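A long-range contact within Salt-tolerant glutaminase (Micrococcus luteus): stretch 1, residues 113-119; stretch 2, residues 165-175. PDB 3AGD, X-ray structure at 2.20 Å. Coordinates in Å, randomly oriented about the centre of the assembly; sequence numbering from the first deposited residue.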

# COMPACT_ATOMS: atom_id res chain seq x y z
N ILE A 113 8.52 -11.89 15.66
CA ILE A 113 9.34 -12.02 16.86
C ILE A 113 9.60 -13.51 17.09
O ILE A 113 8.79 -14.36 16.70
CB ILE A 113 8.65 -11.43 18.11
CG1 ILE A 113 7.35 -12.18 18.40
CG2 ILE A 113 8.35 -9.95 17.89
CD1 ILE A 113 6.65 -11.75 19.67
N ASN A 114 10.72 -13.82 17.73
CA ASN A 114 11.10 -15.20 17.99
C ASN A 114 9.97 -16.06 18.54
O ASN A 114 9.65 -17.09 17.97
CB ASN A 114 12.30 -15.22 18.94
CG ASN A 114 13.58 -14.76 18.26
OD1 ASN A 114 13.54 -14.06 17.25
ND2 ASN A 114 14.72 -15.14 18.83
N ALA A 115 9.38 -15.62 19.65
CA ALA A 115 8.29 -16.37 20.28
C ALA A 115 7.20 -16.75 19.27
O ALA A 115 6.70 -17.87 19.27
CB ALA A 115 7.69 -15.56 21.42
N GLY A 116 6.83 -15.80 18.41
CA GLY A 116 5.81 -16.10 17.42
C GLY A 116 6.37 -16.99 16.32
O GLY A 116 5.65 -17.79 15.72
N ALA A 117 7.67 -16.85 16.05
CA ALA A 117 8.33 -17.64 15.01
C ALA A 117 8.43 -19.11 15.44
O ALA A 117 8.38 -20.01 14.61
CB ALA A 117 9.72 -17.07 14.72
N LEU A 118 8.57 -19.33 16.75
CA LEU A 118 8.65 -20.68 17.29
C LEU A 118 7.26 -21.30 17.19
O LEU A 118 7.11 -22.48 16.87
CB LEU A 118 9.11 -20.64 18.76
CG LEU A 118 10.56 -20.22 19.01
CD1 LEU A 118 10.75 -19.86 20.48
CD2 LEU A 118 11.52 -21.34 18.60
N ALA A 119 6.24 -20.49 17.45
CA ALA A 119 4.85 -20.95 17.37
C ALA A 119 4.52 -21.33 15.93
O ALA A 119 3.80 -22.29 15.68
CB ALA A 119 3.90 -19.87 17.87
N ASP A 165 19.87 -20.62 24.89
CA ASP A 165 19.11 -20.53 26.13
C ASP A 165 17.92 -19.57 26.04
O ASP A 165 16.83 -19.90 26.53
CB ASP A 165 20.01 -20.13 27.30
CG ASP A 165 20.71 -21.33 27.92
OD1 ASP A 165 20.02 -22.32 28.24
OD2 ASP A 165 21.94 -21.29 28.09
N ARG A 166 18.10 -18.41 25.43
CA ARG A 166 16.99 -17.46 25.34
C ARG A 166 15.82 -18.04 24.55
O ARG A 166 14.67 -17.96 24.99
CB ARG A 166 17.43 -16.13 24.71
CG ARG A 166 16.26 -15.14 24.57
CD ARG A 166 16.70 -13.69 24.34
NE ARG A 166 15.54 -12.80 24.26
CZ ARG A 166 14.69 -12.74 23.23
NH1 ARG A 166 14.87 -13.52 22.17
NH2 ARG A 166 13.65 -11.92 23.27
N ASN A 167 16.09 -18.63 23.38
CA ASN A 167 15.00 -19.20 22.60
C ASN A 167 14.37 -20.41 23.29
O ASN A 167 13.17 -20.66 23.15
CB ASN A 167 15.47 -19.58 21.19
CG ASN A 167 15.55 -18.37 20.27
OD1 ASN A 167 14.70 -17.48 20.33
ND2 ASN A 167 16.54 -18.35 19.40
N LEU A 168 15.20 -21.16 24.03
CA LEU A 168 14.71 -22.31 24.78
C LEU A 168 13.79 -21.78 25.89
O LEU A 168 12.79 -22.40 26.23
CB LEU A 168 15.89 -23.08 25.38
CG LEU A 168 16.69 -23.96 24.41
CD1 LEU A 168 18.05 -24.35 25.02
CD2 LEU A 168 15.87 -25.19 24.08
N SER A 169 14.14 -20.62 26.43
CA SER A 169 13.33 -20.00 27.46
C SER A 169 11.96 -19.66 26.89
O SER A 169 10.93 -19.96 27.48
CB SER A 169 13.99 -18.72 27.97
OG SER A 169 13.09 -17.99 28.77
N LEU A 170 11.96 -19.02 25.72
CA LEU A 170 10.70 -18.66 25.07
C LEU A 170 9.89 -19.92 24.78
O LEU A 170 8.69 -19.97 25.05
CB LEU A 170 10.98 -17.89 23.77
CG LEU A 170 11.76 -16.57 23.92
CD1 LEU A 170 11.98 -15.95 22.54
CD2 LEU A 170 10.99 -15.60 24.82
N ALA A 171 10.55 -20.94 24.24
CA ALA A 171 9.88 -22.19 23.92
C ALA A 171 9.23 -22.80 25.16
O ALA A 171 8.08 -23.25 25.10
CB ALA A 171 10.86 -23.17 23.30
N HIS A 172 9.95 -22.84 26.27
CA HIS A 172 9.40 -23.40 27.51
C HIS A 172 8.19 -22.60 27.98
O HIS A 172 7.18 -23.17 28.38
CB HIS A 172 10.45 -23.44 28.61
CG HIS A 172 11.33 -24.65 28.58
ND1 HIS A 172 10.85 -25.92 28.82
CD2 HIS A 172 12.65 -24.80 28.33
CE1 HIS A 172 11.84 -26.79 28.73
NE2 HIS A 172 12.94 -26.13 28.43
N MET A 173 8.28 -21.28 27.92
CA MET A 173 7.17 -20.45 28.35
C MET A 173 5.96 -20.70 27.46
O MET A 173 4.83 -20.78 27.93
CB MET A 173 7.55 -18.96 28.30
CG MET A 173 6.53 -18.04 28.97
SD MET A 173 6.40 -18.29 30.77
CE MET A 173 7.78 -17.30 31.33
N LEU A 174 6.20 -20.82 26.16
CA LEU A 174 5.10 -21.06 25.23
C LEU A 174 4.40 -22.39 25.50
O LEU A 174 3.18 -22.49 25.39
CB LEU A 174 5.59 -20.99 23.78
CG LEU A 174 6.07 -19.61 23.30
CD1 LEU A 174 6.69 -19.72 21.92
CD2 LEU A 174 4.90 -18.63 23.27
N ARG A 175 5.17 -23.43 25.85
CA ARG A 175 4.58 -24.73 26.16
C ARG A 175 3.70 -24.55 27.40
O ARG A 175 2.60 -25.09 27.48
CB ARG A 175 5.66 -25.77 26.48
CG ARG A 175 6.27 -26.48 25.28
CD ARG A 175 7.46 -27.34 25.68
NE ARG A 175 7.13 -28.27 26.76
CZ ARG A 175 6.40 -29.36 26.61
NH1 ARG A 175 5.91 -29.68 25.42
NH2 ARG A 175 6.13 -30.13 27.66
O HOH W 1 17.07 -15.95 16.91

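A single direct hydrogen bond joins these two helices, and it runs between two asparagine side chains: Asn114 ND2 donates to Asn167 OD1 over 2.8 Å, with an N-H...O angle of 145°. The distance is short and the angle moderately bent, which is compatible with a sound bond between amides. The pairing works because an amide carries a donor and an acceptor on the same group, so the NH2 of one residue can meet the carbonyl oxygen of the other. Asn114 CB already points toward the second helix, whereas that of Asn167 leaves sideways and its amide end comes nearer; both have chi1 in the m well. The remaining carbonyl, Asn114 OD1, is satisfied elsewhere in the structure. Water 1 lies beside the pair and accepts two weak hydrogen bonds, from Asn114 ND2 at 3.1 Å and from Asn167 ND2 at 3.5 Å, adding a loose second link between the same residues.

The backbones set up this meeting without bonding to each other. Helix 114-119, preceded by Ile113 at the N-cap position, crosses helix 165-175 with 63° between their N-to-C directions and a closest axial approach of 9.5 Å. Each helix keeps its own i to i+4 ladder; Leu118 N to Asn114 O (2.8 Å) and Ala171 N to Asn167 O (2.9 Å) are examples. The tightest of the registered CA pairs is Ala115 with Leu170, whose CA atoms stand 5.8 Å apart, against 7.2 Å for the CA atoms of Asn114 and Asn167 and 6.9 Å for those of Leu118 and Ala171. With only a methyl side chain, directed sideways, Ala115 is compatible with so close an approach.

Beyond the polar pair the contact is mostly apolar. Leu118 is the knob: its side chain sits among Asn167, Leu170, Ala171 and Leu174, and it has the largest area covered by the opposing stretch, 68 Å². Its CD1 lies 3.8 Å from Leu170 CB and 4.3 Å from Ala171 CB, and also 3.7 Å from the backbone oxygen Asn167 O, so it reaches the main chain of the second helix as well as its side chains. Leu174 answers from the other helix: its CD1 approaches Leu118 CB at 4.1 Å and Ala115 CB at 4.3 Å, and comes within 3.2 Å of Ala115 O, a close van der Waals contact with a carbonyl already accepting from Ala119 N at 3.2 Å. Leu170 CD1 packs 3.7 Å from Asn114 CB, placing hydrocarbon against the aliphatic base of the asparagine.

At the exposed margin, Arg166 extends through three t rotamers, and its NH1 comes 3.7 Å from Asn114 ND2, which lies at the guanidinium edge, near its plane. Both atoms are nitrogens, and the approach is proximity alone; NH1 and NH2 find hydrogen bonds elsewhere in the structure. In all, the stretches bury 340 Å², both sides summed.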